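Local coordinates for protein polyhedrin (Antheraea mylitta cypovirus 4, PDB 5A9C) that probably builds the crystalline matrix of the polyhedra, the occlusion bodies of an insect cypovirus, in which virus particles are embedded and protected, at residues Thr24-Asn28 / Ser210-Ile214; Leu62-Trp68 / His143-Leu149; Arg94-Glu98 / Trp116-Cys122; Arg127-Ser133 / Ile206-Asp211. The contacts are given in a common frame with arbitrary orientation. Residues are numbered along the deposited sequence.

The chain described is the base-domain-deleted form of the polyhedrin. Its four contacts form two groups; interaction 1 lies across the chain's centre from interactions 2 (about 31 Å between centres) and 3, and interaction 4 across it from interaction 2. Interactions 2 and 3, whose centres are 12 Å apart, share a three-stranded sheet: Glu98 OE2 makes a 2.8 Å salt bridge with Lys147 NZ, and Trp116 packs on Leu149. Interactions 1 and 4, also 12 Å apart, share Ser210 and Asp211, so one loop is held by the helix 15-29 and by the turn 129-133, and both contacts touch the second subunit. As fits a protein of occlusion-body crystals, the contacts probably serve the subunit's architecture.

Interaction 1 (Thr24-Asn28 / Ser210-Ile214); sequences TRQIN and SDAYI
An asparagine side chain that pairs with the backbone of an extended segment defines this contact between the helix 15-29 and the loop that follows strand 206-208. Residues 24-28 are alpha-helical, with Asn28 N bonded to Thr24 O at 3.1 Å. Residues 211-213 are extended (phi/psi near -66/126, -88/132 and -116/135), and Thr24 and Ile214 make the nearest CA pair, at 6.0 Å.

The hydrogen bonds are bidentate. Ala212 N donates to Asn28 OD1 (2.8 Å) and Asn28 ND2 donates to Ala212 O (2.9 Å), both nearly linear. A carboxamide suits this place because it carries a donor and an acceptor side by side, as a neighbouring strand would. Asn28 adopts chi1 m, with chi2 near -47°.

The apolar contacts lie beside this pair. Ala212, with CB toward the helix, is small enough to sit against Ile27, Ile27 CG2 to Ala212 CB 3.8 Å. Ile27 and Ala212 also pack on Arg111 of the second subunit, so the joint lies at a subunit interface. Thr24 takes rotamer m; its OG1 bonds back to Gln20 O within the helix and lies 3.7 Å from Ile214 CB, while Thr24 CG2 rests 3.4 Å from Ala212 O.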
loop_
_atom_site.group_PDB
_atom_site.type_symbol
_atom_site.label_atom_id
_atom_site.label_comp_id
_atom_site.label_asym_id
_atom_site.label_seq_id
_atom_site.Cartn_x
_atom_site.Cartn_y
_atom_site.Cartn_z
ATOM N N THR A 24 7.289 -12.289 33.226
ATOM C CA THR A 24 7.502 -10.857 33.061
ATOM C C THR A 24 8.633 -10.614 32.065
ATOM O O THR A 24 8.499 -9.808 31.149
ATOM C CB THR A 24 7.831 -10.165 34.406
ATOM O OG1 THR A 24 6.830 -10.496 35.379
ATOM C CG2 THR A 24 7.871 -8.652 34.233
ATOM N N ARG A 25 9.743 -11.324 32.250
ATOM C CA ARG A 25 10.888 -11.221 31.350
ATOM C C ARG A 25 10.506 -11.616 29.931
ATOM O O ARG A 25 10.895 -10.959 28.969
ATOM C CB ARG A 25 12.033 -12.117 31.828
ATOM C CG ARG A 25 12.675 -11.679 33.129
ATOM C CD ARG A 25 13.660 -12.729 33.616
ATOM N NE ARG A 25 14.501 -12.227 34.696
ATOM C CZ ARG A 25 15.616 -11.530 34.504
ATOM N NH1 ARG A 25 16.018 -11.249 33.271
ATOM N NH2 ARG A 25 16.328 -11.112 35.542
ATOM N N GLN A 26 9.748 -12.700 29.812
ATOM C CA GLN A 26 9.332 -13.207 28.513
ATOM C C GLN A 26 8.522 -12.158 27.758
ATOM O O GLN A 26 8.747 -11.914 26.575
ATOM C CB GLN A 26 8.511 -14.486 28.694
ATOM C CG GLN A 26 8.419 -15.355 27.460
ATOM C CD GLN A 26 7.772 -16.692 27.756
ATOM O OE1 GLN A 26 6.718 -16.753 28.389
ATOM N NE2 GLN A 26 8.408 -17.772 27.314
ATOM N N ILE A 27 7.578 -11.535 28.451
ATOM C CA ILE A 27 6.780 -10.470 27.855
ATOM C C ILE A 27 7.653 -9.312 27.368
ATOM O O ILE A 27 7.416 -8.749 26.300
ATOM C CB ILE A 27 5.725 -9.950 28.849
ATOM C CG1 ILE A 27 4.662 -11.025 29.091
ATOM C CG2 ILE A 27 5.093 -8.665 28.332
ATOM C CD1 ILE A 27 3.702 -10.713 30.227
ATOM N N ASN A 28 8.669 -8.966 28.153
ATOM C CA ASN A 28 9.558 -7.858 27.814
ATOM C C ASN A 28 10.561 -8.211 26.721
ATOM O O ASN A 28 11.127 -7.328 26.083
ATOM C CB ASN A 28 10.308 -7.369 29.057
ATOM C CG ASN A 28 9.463 -6.466 29.933
ATOM O OD1 ASN A 28 8.805 -5.549 29.445
ATOM N ND2 ASN A 28 9.476 -6.724 31.233
ATOM N N SER A 210 5.167 0.062 27.256
ATOM C CA SER A 210 5.156 -1.329 26.821
ATOM C C SER A 210 5.837 -2.233 27.842
ATOM O O SER A 210 5.623 -3.442 27.846
ATOM C CB SER A 210 5.851 -1.468 25.467
ATOM O OG SER A 210 5.186 -0.702 24.482
ATOM N N ASP A 211 6.660 -1.637 28.701
ATOM C CA ASP A 211 7.429 -2.388 29.692
ATOM C C ASP A 211 6.550 -3.056 30.747
ATOM O O ASP A 211 5.747 -2.397 31.412
ATOM C CB ASP A 211 8.438 -1.471 30.388
ATOM C CG ASP A 211 9.573 -1.052 29.480
ATOM O OD1 ASP A 211 9.439 -1.192 28.246
ATOM O OD2 ASP A 211 10.603 -0.573 30.005
ATOM N N ALA A 212 6.719 -4.365 30.908
ATOM C CA ALA A 212 5.983 -5.111 31.922
ATOM C C ALA A 212 6.731 -5.106 33.251
ATOM O O ALA A 212 7.934 -5.369 33.295
ATOM C CB ALA A 212 5.741 -6.545 31.456
ATOM N N TYR A 213 6.010 -4.796 34.327
ATOM C CA TYR A 213 6.563 -4.788 35.679
ATOM C C TYR A 213 5.856 -5.849 36.513
ATOM O O TYR A 213 4.630 -5.952 36.476
ATOM C CB TYR A 213 6.350 -3.425 36.342
ATOM C CG TYR A 213 7.281 -2.319 35.888
ATOM C CD1 TYR A 213 8.050 -2.450 34.740
ATOM C CD2 TYR A 213 7.380 -1.135 36.612
ATOM C CE1 TYR A 213 8.898 -1.436 34.329
ATOM C CE2 TYR A 213 8.224 -0.118 36.210
ATOM C CZ TYR A 213 8.979 -0.274 35.065
ATOM O OH TYR A 213 9.821 0.733 34.658
ATOM N N ILE A 214 6.617 -6.621 37.282
ATOM C CA ILE A 214 6.045 -7.738 38.035
ATOM C C ILE A 214 5.089 -7.302 39.153
ATOM O O ILE A 214 4.181 -8.045 39.528
ATOM C CB ILE A 214 7.145 -8.677 38.600
ATOM C CG1 ILE A 214 6.524 -9.979 39.118
ATOM C CG2 ILE A 214 7.960 -7.971 39.678
ATOM C CD1 ILE A 214 7.544 -11.033 39.513
#

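Interaction 2 (Leu62-Trp68 / His143-Leu149); sequences LKVFLNW and HNTVKVL
Four backbone hydrogen bonds join the two strands: Val64 N to Val148 O (2.9 Å), Val148 N to Val64 O (3.0 Å), Leu66 N to Val146 O (2.9 Å) and Val146 N to Leu66 O (3.3 Å). Val64-Val148 and Leu66-Val146 are hydrogen-bonded pairs, while Lys63-Leu149 and Phe65-Lys147 are non-hydrogen-bonded ones, with CA atoms 5.0 and 4.6 Å apart. CA-H...O contacts add to these, the shortest from Lys147 CA to Val64 O (3.2 Å). The strand axes run antiparallel at 178°, 4.7 Å apart.

This is the edge of a three-stranded antiparallel sheet in which strand 145-151 is central and strand 96-100 lies beyond it. Val64, Leu66, Val146 and Val148 share one face, where branched aliphatic side chains suit the core; Leu66 meets Val42 and Phe54 of the larger sheet. Val64 CB lies 4.0 Å from Val148 CB.

On the other face Phe65 (chi1 t) brings the edge of its ring to Lys147, CD1 to CG 3.8 Å. Lys63 NZ bonds to Leu170 O of the third subunit. Past strand 62-66, Thr145 CG2 touches Trp68 N (3.5 Å), and the Trp68 six-membered ring meets the His143 ring obliquely, centroids 5.3 Å apart, planes at 50°.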
loop_
_atom_site.group_PDB
_atom_site.type_symbol
_atom_site.label_atom_id
_atom_site.label_comp_id
_atom_site.label_asym_id
_atom_site.label_seq_id
_atom_site.Cartn_x
_atom_site.Cartn_y
_atom_site.Cartn_z
ATOM N N LEU A 62 7.540 0.017 8.836
ATOM C CA LEU A 62 6.329 0.788 8.635
ATOM C C LEU A 62 6.659 2.123 7.984
ATOM O O LEU A 62 7.493 2.876 8.486
ATOM C CB LEU A 62 5.626 1.024 9.973
ATOM C CG LEU A 62 4.424 1.970 9.954
ATOM C CD1 LEU A 62 3.249 1.346 9.212
ATOM C CD2 LEU A 62 4.023 2.346 11.372
ATOM N N LYS A 63 6.009 2.396 6.858
ATOM C CA LYS A 63 6.079 3.696 6.206
ATOM C C LYS A 63 4.687 4.311 6.196
ATOM O O LYS A 63 3.759 3.748 5.614
ATOM C CB LYS A 63 6.599 3.555 4.772
ATOM C CG LYS A 63 8.002 2.985 4.670
ATOM C CD LYS A 63 8.391 2.744 3.220
ATOM C CE LYS A 63 7.395 1.822 2.535
ATOM N NZ LYS A 63 7.759 1.555 1.119
ATOM N N VAL A 64 4.534 5.458 6.848
ATOM C CA VAL A 64 3.224 6.083 6.963
ATOM C C VAL A 64 3.184 7.469 6.341
ATOM O O VAL A 64 4.094 8.270 6.530
ATOM C CB VAL A 64 2.789 6.217 8.439
ATOM C CG1 VAL A 64 1.472 6.975 8.538
ATOM C CG2 VAL A 64 2.669 4.852 9.077
ATOM N N PHE A 65 2.125 7.736 5.585
ATOM C CA PHE A 65 1.794 9.094 5.177
ATOM C C PHE A 65 0.321 9.337 5.438
ATOM O O PHE A 65 -0.543 8.742 4.795
ATOM C CB PHE A 65 2.111 9.349 3.701
ATOM C CG PHE A 65 1.598 10.679 3.196
ATOM C CD1 PHE A 65 2.239 11.859 3.535
ATOM C CD2 PHE A 65 0.469 10.747 2.393
ATOM C CE1 PHE A 65 1.770 13.081 3.080
ATOM C CE2 PHE A 65 -0.003 11.969 1.931
ATOM C CZ PHE A 65 0.648 13.135 2.276
ATOM N N LEU A 66 0.039 10.202 6.404
ATOM C CA LEU A 66 -1.331 10.579 6.699
ATOM C C LEU A 66 -1.652 11.875 5.970
ATOM O O LEU A 66 -1.046 12.912 6.240
ATOM C CB LEU A 66 -1.521 10.741 8.210
ATOM C CG LEU A 66 -1.303 9.448 9.008
ATOM C CD1 LEU A 66 -1.224 9.721 10.506
ATOM C CD2 LEU A 66 -2.392 8.425 8.693
ATOM N N ASN A 67 -2.588 11.811 5.028
ATOM C CA ASN A 67 -2.961 12.996 4.265
ATOM C C ASN A 67 -3.873 13.905 5.078
ATOM O O ASN A 67 -4.390 13.504 6.125
ATOM C CB ASN A 67 -3.618 12.617 2.933
ATOM C CG ASN A 67 -4.920 11.868 3.117
ATOM O OD1 ASN A 67 -5.871 12.395 3.688
ATOM N ND2 ASN A 67 -4.971 10.636 2.626
ATOM N N TRP A 68 -4.071 15.127 4.596
ATOM C CA TRP A 68 -4.778 16.139 5.372
ATOM C C TRP A 68 -6.247 15.792 5.618
ATOM O O TRP A 68 -6.821 16.186 6.633
ATOM C CB TRP A 68 -4.648 17.520 4.715
ATOM C CG TRP A 68 -5.402 17.663 3.432
ATOM C CD1 TRP A 68 -4.951 17.369 2.178
ATOM C CD2 TRP A 68 -6.742 18.142 3.277
ATOM N NE1 TRP A 68 -5.930 17.633 1.250
ATOM C CE2 TRP A 68 -7.040 18.108 1.899
ATOM C CE3 TRP A 68 -7.719 18.595 4.167
ATOM C CZ2 TRP A 68 -8.275 18.511 1.391
ATOM C CZ3 TRP A 68 -8.945 18.994 3.663
ATOM C CH2 TRP A 68 -9.211 18.948 2.288
ATOM N N HIS A 143 -3.549 21.836 7.397
ATOM C CA HIS A 143 -3.112 21.222 6.144
ATOM C C HIS A 143 -1.761 20.510 6.210
ATOM O O HIS A 143 -1.350 19.869 5.241
ATOM C CB HIS A 143 -3.144 22.235 4.997
ATOM C CG HIS A 143 -4.523 22.699 4.645
ATOM N ND1 HIS A 143 -5.651 22.222 5.280
ATOM C CD2 HIS A 143 -4.958 23.594 3.728
ATOM C CE1 HIS A 143 -6.720 22.804 4.767
ATOM N NE2 HIS A 143 -6.327 23.641 3.824
ATOM N N ASN A 144 -1.069 20.620 7.341
ATOM C CA ASN A 144 0.111 19.792 7.570
ATOM C C ASN A 144 -0.238 18.331 7.305
ATOM O O ASN A 144 -1.382 17.919 7.492
ATOM C CB ASN A 144 0.610 19.933 9.012
ATOM C CG ASN A 144 1.830 20.827 9.132
ATOM O OD1 ASN A 144 1.964 21.585 10.094
ATOM N ND2 ASN A 144 2.731 20.739 8.164
ATOM N N THR A 145 0.740 17.553 6.857
ATOM C CA THR A 145 0.580 16.106 6.786
ATOM C C THR A 145 1.640 15.448 7.655
ATOM O O THR A 145 2.581 16.107 8.089
ATOM C CB THR A 145 0.664 15.574 5.340
ATOM O OG1 THR A 145 1.790 16.158 4.675
ATOM C CG2 THR A 145 -0.610 15.907 4.571
ATOM N N VAL A 146 1.482 14.155 7.917
ATOM C CA VAL A 146 2.397 13.450 8.805
ATOM C C VAL A 146 3.041 12.236 8.138
ATOM O O VAL A 146 2.367 11.431 7.498
ATOM C CB VAL A 146 1.686 12.997 10.095
ATOM C CG1 VAL A 146 2.631 12.178 10.959
ATOM C CG2 VAL A 146 1.147 14.203 10.862
ATOM N N LYS A 147 4.355 12.116 8.296
ATOM C CA LYS A 147 5.106 10.979 7.783
ATOM C C LYS A 147 5.830 10.297 8.929
ATOM O O LYS A 147 6.454 10.963 9.755
ATOM C CB LYS A 147 6.124 11.437 6.738
ATOM C CG LYS A 147 5.516 11.899 5.430
ATOM C CD LYS A 147 6.535 12.649 4.583
ATOM C CE LYS A 147 7.796 11.830 4.346
ATOM N NZ LYS A 147 8.841 12.645 3.660
ATOM N N VAL A 148 5.736 8.973 8.990
ATOM C CA VAL A 148 6.438 8.215 10.022
ATOM C C VAL A 148 7.202 7.047 9.411
ATOM O O VAL A 148 6.705 6.371 8.509
ATOM C CB VAL A 148 5.473 7.673 11.094
ATOM C CG1 VAL A 148 6.243 6.930 12.182
ATOM C CG2 VAL A 148 4.653 8.807 11.697
ATOM N N LEU A 149 8.416 6.827 9.902
ATOM C CA LEU A 149 9.204 5.660 9.526
ATOM C C LEU A 149 9.684 4.915 10.765
ATOM O O LEU A 149 10.277 5.506 11.666
ATOM C CB LEU A 149 10.412 6.064 8.682
ATOM C CG LEU A 149 11.417 4.935 8.428
ATOM C CD1 LEU A 149 10.791 3.831 7.593
ATOM C CD2 LEU A 149 12.672 5.463 7.754
#

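Interaction 3 (Arg94-Glu98 / Trp116-Cys122); sequences RARVE and WGPHVIC
Arg94 contributes its carbonyl: Arg96 NE bonds to Arg94 O at 2.9 Å, and Arg96 NH2 to the same oxygen more weakly at 3.4 Å, which helps to set the Arg96 side chain in a p, t, p course. At Ala95 the backbone passes Cys122, Ala95 O lying 3.6 Å from Cys122 CB.

Arg96 lays its long side chain over one face of Trp116. Its CD makes a CH-pi contact 3.5 Å from the centroid of the six-membered ring, and its CZ a cation-pi contact 4.5 Å from that of the five-membered ring. An arginine can supply both, being aliphatic along its length and charged at its end.

Val97 forms a single antiparallel bridge with Ile121: Val97 N to Ile121 O 3.0 Å, Ile121 N to Val97 O 2.8 Å, CA atoms 5.0 Å apart. Their CB atoms come within 4.2 Å.

Glu98, chi1 p and chi2 t, takes a hydrogen bond from Gly117 N to OE1 (2.9 Å), where even a CB on residue 117 would be tight. Its OE2 pairs with Lys147, whose amine covers the other face of Trp116. The irregular segment 116-122 thus flanks edge strand 96-100, while strand 145-151 bonds to its other side and Ile121 packs against strand 133-139.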
loop_
_atom_site.group_PDB
_atom_site.type_symbol
_atom_site.label_atom_id
_atom_site.label_comp_id
_atom_site.label_asym_id
_atom_site.label_seq_id
_atom_site.Cartn_x
_atom_site.Cartn_y
_atom_site.Cartn_z
ATOM N N ARG A 94 17.185 5.184 13.395
ATOM C CA ARG A 94 16.543 5.493 12.119
ATOM C C ARG A 94 15.067 5.864 12.253
ATOM O O ARG A 94 14.453 6.333 11.297
ATOM C CB ARG A 94 16.715 4.335 11.129
ATOM C CG ARG A 94 18.142 4.164 10.626
ATOM C CD ARG A 94 18.242 3.046 9.600
ATOM N NE ARG A 94 19.606 2.879 9.104
ATOM C CZ ARG A 94 20.515 2.091 9.670
ATOM N NH1 ARG A 94 20.207 1.398 10.758
ATOM N NH2 ARG A 94 21.731 1.997 9.150
ATOM N N ALA A 95 14.497 5.655 13.435
ATOM C CA ALA A 95 13.106 6.027 13.673
ATOM C C ALA A 95 12.942 7.534 13.501
ATOM O O ALA A 95 13.762 8.314 13.992
ATOM C CB ALA A 95 12.667 5.594 15.065
ATOM N N ARG A 96 11.884 7.950 12.811
ATOM C CA ARG A 96 11.723 9.370 12.509
ATOM C C ARG A 96 10.292 9.783 12.177
ATOM O O ARG A 96 9.448 8.956 11.825
ATOM C CB ARG A 96 12.637 9.760 11.347
ATOM C CG ARG A 96 12.218 9.151 10.024
ATOM C CD ARG A 96 13.302 9.293 8.973
ATOM N NE ARG A 96 14.444 8.431 9.247
ATOM C CZ ARG A 96 15.470 8.271 8.417
ATOM N NH1 ARG A 96 15.494 8.916 7.259
ATOM N NH2 ARG A 96 16.469 7.462 8.743
ATOM N N VAL A 97 10.044 11.083 12.292
ATOM C CA VAL A 97 8.757 11.679 11.988
ATOM C C VAL A 97 9.023 13.040 11.363
ATOM O O VAL A 97 10.022 13.688 11.674
ATOM C CB VAL A 97 7.913 11.898 13.274
ATOM C CG1 VAL A 97 6.573 12.551 12.944
ATOM C CG2 VAL A 97 7.696 10.589 14.012
ATOM N N GLU A 98 8.146 13.471 10.472
ATOM C CA GLU A 98 8.176 14.861 10.041
ATOM C C GLU A 98 6.795 15.326 9.613
ATOM O O GLU A 98 5.977 14.535 9.142
ATOM C CB GLU A 98 9.223 15.095 8.943
ATOM C CG GLU A 98 8.816 14.668 7.548
ATOM C CD GLU A 98 9.911 14.930 6.527
ATOM O OE1 GLU A 98 11.013 15.347 6.933
ATOM O OE2 GLU A 98 9.668 14.721 5.320
ATOM N N TRP A 116 13.432 12.805 3.078
ATOM C CA TRP A 116 13.324 13.358 4.426
ATOM C C TRP A 116 14.005 14.726 4.496
ATOM O O TRP A 116 14.972 14.983 3.778
ATOM C CB TRP A 116 13.912 12.395 5.459
ATOM C CG TRP A 116 13.206 11.074 5.478
ATOM C CD1 TRP A 116 13.579 9.937 4.827
ATOM C CD2 TRP A 116 11.984 10.764 6.161
ATOM N NE1 TRP A 116 12.671 8.934 5.066
ATOM C CE2 TRP A 116 11.684 9.415 5.886
ATOM C CE3 TRP A 116 11.120 11.492 6.985
ATOM C CZ2 TRP A 116 10.557 8.780 6.403
ATOM C CZ3 TRP A 116 10.000 10.861 7.496
ATOM C CH2 TRP A 116 9.730 9.519 7.205
ATOM N N GLY A 117 13.488 15.600 5.355
ATOM C CA GLY A 117 13.981 16.964 5.449
ATOM C C GLY A 117 15.237 17.091 6.288
ATOM O O GLY A 117 15.586 16.181 7.035
ATOM N N PRO A 118 15.930 18.234 6.168
ATOM C CA PRO A 118 17.172 18.468 6.916
ATOM C C PRO A 118 16.961 18.547 8.430
ATOM O O PRO A 118 17.925 18.397 9.182
ATOM C CB PRO A 118 17.663 19.816 6.371
ATOM C CG PRO A 118 16.440 20.473 5.806
ATOM C CD PRO A 118 15.600 19.354 5.271
ATOM N N HIS A 119 15.727 18.778 8.869
ATOM C CA HIS A 119 15.438 18.859 10.301
ATOM C C HIS A 119 14.404 17.822 10.730
ATOM O O HIS A 119 13.579 18.081 11.609
ATOM C CB HIS A 119 14.960 20.265 10.684
ATOM C CG HIS A 119 15.826 21.365 10.154
ATOM N ND1 HIS A 119 16.985 21.770 10.781
ATOM C CD2 HIS A 119 15.703 22.143 9.053
ATOM C CE1 HIS A 119 17.540 22.748 10.087
ATOM N NE2 HIS A 119 16.780 22.994 9.034
ATOM N N VAL A 120 14.453 16.648 10.105
ATOM C CA VAL A 120 13.539 15.562 10.436
ATOM C C VAL A 120 13.573 15.271 11.934
ATOM O O VAL A 120 14.619 15.387 12.574
ATOM C CB VAL A 120 13.880 14.276 9.640
ATOM C CG1 VAL A 120 15.315 13.843 9.909
ATOM C CG2 VAL A 120 12.900 13.157 9.981
ATOM N N ILE A 121 12.420 14.912 12.491
ATOM C CA ILE A 121 12.306 14.618 13.917
ATOM C C ILE A 121 12.869 13.238 14.238
ATOM O O ILE A 121 12.361 12.223 13.760
ATOM C CB ILE A 121 10.841 14.706 14.391
ATOM C CG1 ILE A 121 10.268 16.085 14.057
ATOM C CG2 ILE A 121 10.737 14.430 15.885
ATOM C CD1 ILE A 121 8.806 16.241 14.386
ATOM N N CYS A 122 13.919 13.213 15.053
ATOM C CA CYS A 122 14.622 11.979 15.381
ATOM C C CYS A 122 15.551 12.167 16.583
ATOM O O CYS A 122 15.495 13.187 17.272
ATOM C CB CYS A 122 15.420 11.481 14.169
ATOM S SG CYS A 122 16.684 12.637 13.551
#

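Interaction 4 (Arg127-Ser133 / Ile206-Asp211); sequences RKAGHLS and IVASSD
Asp211, with chi1 m, swings its carboxylate into the turn of a beta hairpin whose arms are strands 127-128 and 133-139. The turn is closed by Ala129 N to Ser133 O, 3.0 Å. Asp211 OD2 accepts from His131 N (2.9 Å) and Asp211 OD1 from Leu132 N (3.2 Å). Gly130 is essential to the approach: at phi/psi 136/172 a side chain would strike both Asp211 and Ser209. His131, chi1 p, has one ring face over Asp211 OD1; its ND1 bonds to Tyr32.

Ser209, chi1 t, sends its hydroxyl two ways, donating from OG to Ala129 O at 2.6 Å and accepting from Asp211 N at 3.1 Å in an ST turn. Ser210, chi1 m, places OG 2.7 Å from Ser133 OG, while its CB packs on Leu132 CB (3.7 Å). The hydroxyls of Ser133 and Ser210 bond to Asn87 and His196 respectively.

Ile206 (m, t) sets CG2 3.6 Å from Ala129 CB and CD1 3.1 Å from Lys128 O; its CG1 lies over the Arg127 guanidinium face (4.2 Å from NH2), and Arg127 NH1 bonds to Gly204 O. The Ser209 hydroxyl and Asp211 carboxylate thus satisfy backbone groups of the turn, beside apolar packing at Ile206.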
loop_
_atom_site.group_PDB
_atom_site.type_symbol
_atom_site.label_atom_id
_atom_site.label_comp_id
_atom_site.label_asym_id
_atom_site.label_seq_id
_atom_site.Cartn_x
_atom_site.Cartn_y
_atom_site.Cartn_z
ATOM N N ARG A 127 11.060 10.731 23.121
ATOM C CA ARG A 127 11.184 10.565 24.568
ATOM C C ARG A 127 11.104 9.099 24.982
ATOM O O ARG A 127 10.251 8.358 24.498
ATOM C CB ARG A 127 10.089 11.357 25.292
ATOM C CG ARG A 127 10.019 12.830 24.910
ATOM C CD ARG A 127 8.861 13.527 25.620
ATOM N NE ARG A 127 8.932 13.374 27.072
ATOM C CZ ARG A 127 8.016 13.830 27.922
ATOM N NH1 ARG A 127 6.947 14.473 27.472
ATOM N NH2 ARG A 127 8.169 13.639 29.227
ATOM N N LYS A 128 11.990 8.690 25.885
ATOM C CA LYS A 128 12.007 7.314 26.376
ATOM C C LYS A 128 10.824 7.028 27.295
ATOM O O LYS A 128 10.618 7.723 28.288
ATOM C CB LYS A 128 13.309 7.022 27.129
ATOM C CG LYS A 128 14.572 7.103 26.288
ATOM C CD LYS A 128 15.790 6.741 27.125
ATOM C CE LYS A 128 17.088 6.986 26.372
ATOM N NZ LYS A 128 18.276 6.653 27.208
ATOM N N ALA A 129 10.056 5.997 26.964
ATOM C CA ALA A 129 8.917 5.591 27.780
ATOM C C ALA A 129 9.077 4.143 28.237
ATOM O O ALA A 129 8.101 3.476 28.578
ATOM C CB ALA A 129 7.618 5.770 27.005
ATOM N N GLY A 130 10.320 3.670 28.244
ATOM C CA GLY A 130 10.627 2.294 28.588
ATOM C C GLY A 130 11.638 1.740 27.607
ATOM O O GLY A 130 11.952 2.389 26.610
ATOM N N HIS A 131 12.157 0.544 27.871
ATOM C CA HIS A 131 13.146 -0.030 26.965
ATOM C C HIS A 131 12.512 -0.370 25.615
ATOM O O HIS A 131 13.189 -0.406 24.590
ATOM C CB HIS A 131 13.848 -1.244 27.594
ATOM C CG HIS A 131 12.953 -2.425 27.818
ATOM N ND1 HIS A 131 12.729 -3.385 26.853
ATOM C CD2 HIS A 131 12.239 -2.811 28.902
ATOM C CE1 HIS A 131 11.910 -4.305 27.330
ATOM N NE2 HIS A 131 11.596 -3.979 28.572
ATOM N N LEU A 132 11.201 -0.588 25.619
ATOM C CA LEU A 132 10.479 -0.975 24.412
ATOM C C LEU A 132 9.822 0.192 23.682
ATOM O O LEU A 132 9.329 0.026 22.567
ATOM C CB LEU A 132 9.406 -2.014 24.751
ATOM C CG LEU A 132 9.863 -3.464 24.934
ATOM C CD1 LEU A 132 8.765 -4.296 25.574
ATOM C CD2 LEU A 132 10.291 -4.065 23.601
ATOM N N SER A 133 9.811 1.372 24.293
ATOM C CA SER A 133 8.950 2.440 23.791
ATOM C C SER A 133 9.577 3.830 23.743
ATOM O O SER A 133 10.348 4.210 24.624
ATOM C CB SER A 133 7.666 2.503 24.622
ATOM O OG SER A 133 6.950 1.283 24.564
ATOM N N ILE A 206 4.465 10.730 31.003
ATOM C CA ILE A 206 4.411 9.416 30.379
ATOM C C ILE A 206 3.514 8.520 31.225
ATOM O O ILE A 206 3.888 8.114 32.327
ATOM C CB ILE A 206 5.815 8.803 30.250
ATOM C CG1 ILE A 206 6.707 9.715 29.402
ATOM C CG2 ILE A 206 5.733 7.405 29.652
ATOM C CD1 ILE A 206 8.151 9.278 29.344
ATOM N N VAL A 207 2.328 8.220 30.706
ATOM C CA VAL A 207 1.299 7.542 31.487
ATOM C C VAL A 207 0.998 6.125 31.004
ATOM O O VAL A 207 0.135 5.444 31.557
ATOM C CB VAL A 207 -0.006 8.359 31.519
ATOM C CG1 VAL A 207 0.217 9.676 32.255
ATOM C CG2 VAL A 207 -0.507 8.613 30.106
ATOM N N ALA A 208 1.709 5.689 29.970
ATOM C CA ALA A 208 1.591 4.320 29.486
ATOM C C ALA A 208 2.918 3.849 28.908
ATOM O O ALA A 208 3.718 4.651 28.425
ATOM C CB ALA A 208 0.477 4.206 28.448
ATOM N N SER A 209 3.153 2.543 28.965
ATOM C CA SER A 209 4.423 1.986 28.525
ATOM C C SER A 209 4.245 0.541 28.085
ATOM O O SER A 209 3.293 -0.124 28.487
ATOM C CB SER A 209 5.450 2.062 29.658
ATOM O OG SER A 209 6.670 1.439 29.293
ATOM N N SER A 210 5.167 0.062 27.256
ATOM C CA SER A 210 5.156 -1.329 26.821
ATOM C C SER A 210 5.837 -2.233 27.842
ATOM O O SER A 210 5.623 -3.442 27.846
ATOM C CB SER A 210 5.851 -1.468 25.467
ATOM O OG SER A 210 5.186 -0.702 24.482
ATOM N N ASP A 211 6.660 -1.637 28.701
ATOM C CA ASP A 211 7.429 -2.388 29.692
ATOM C C ASP A 211 6.550 -3.056 30.747
ATOM O O ASP A 211 5.747 -2.397 31.412
ATOM C CB ASP A 211 8.438 -1.471 30.388
ATOM C CG ASP A 211 9.573 -1.052 29.480
ATOM O OD1 ASP A 211 9.439 -1.192 28.246
ATOM O OD2 ASP A 211 10.603 -0.573 30.005
#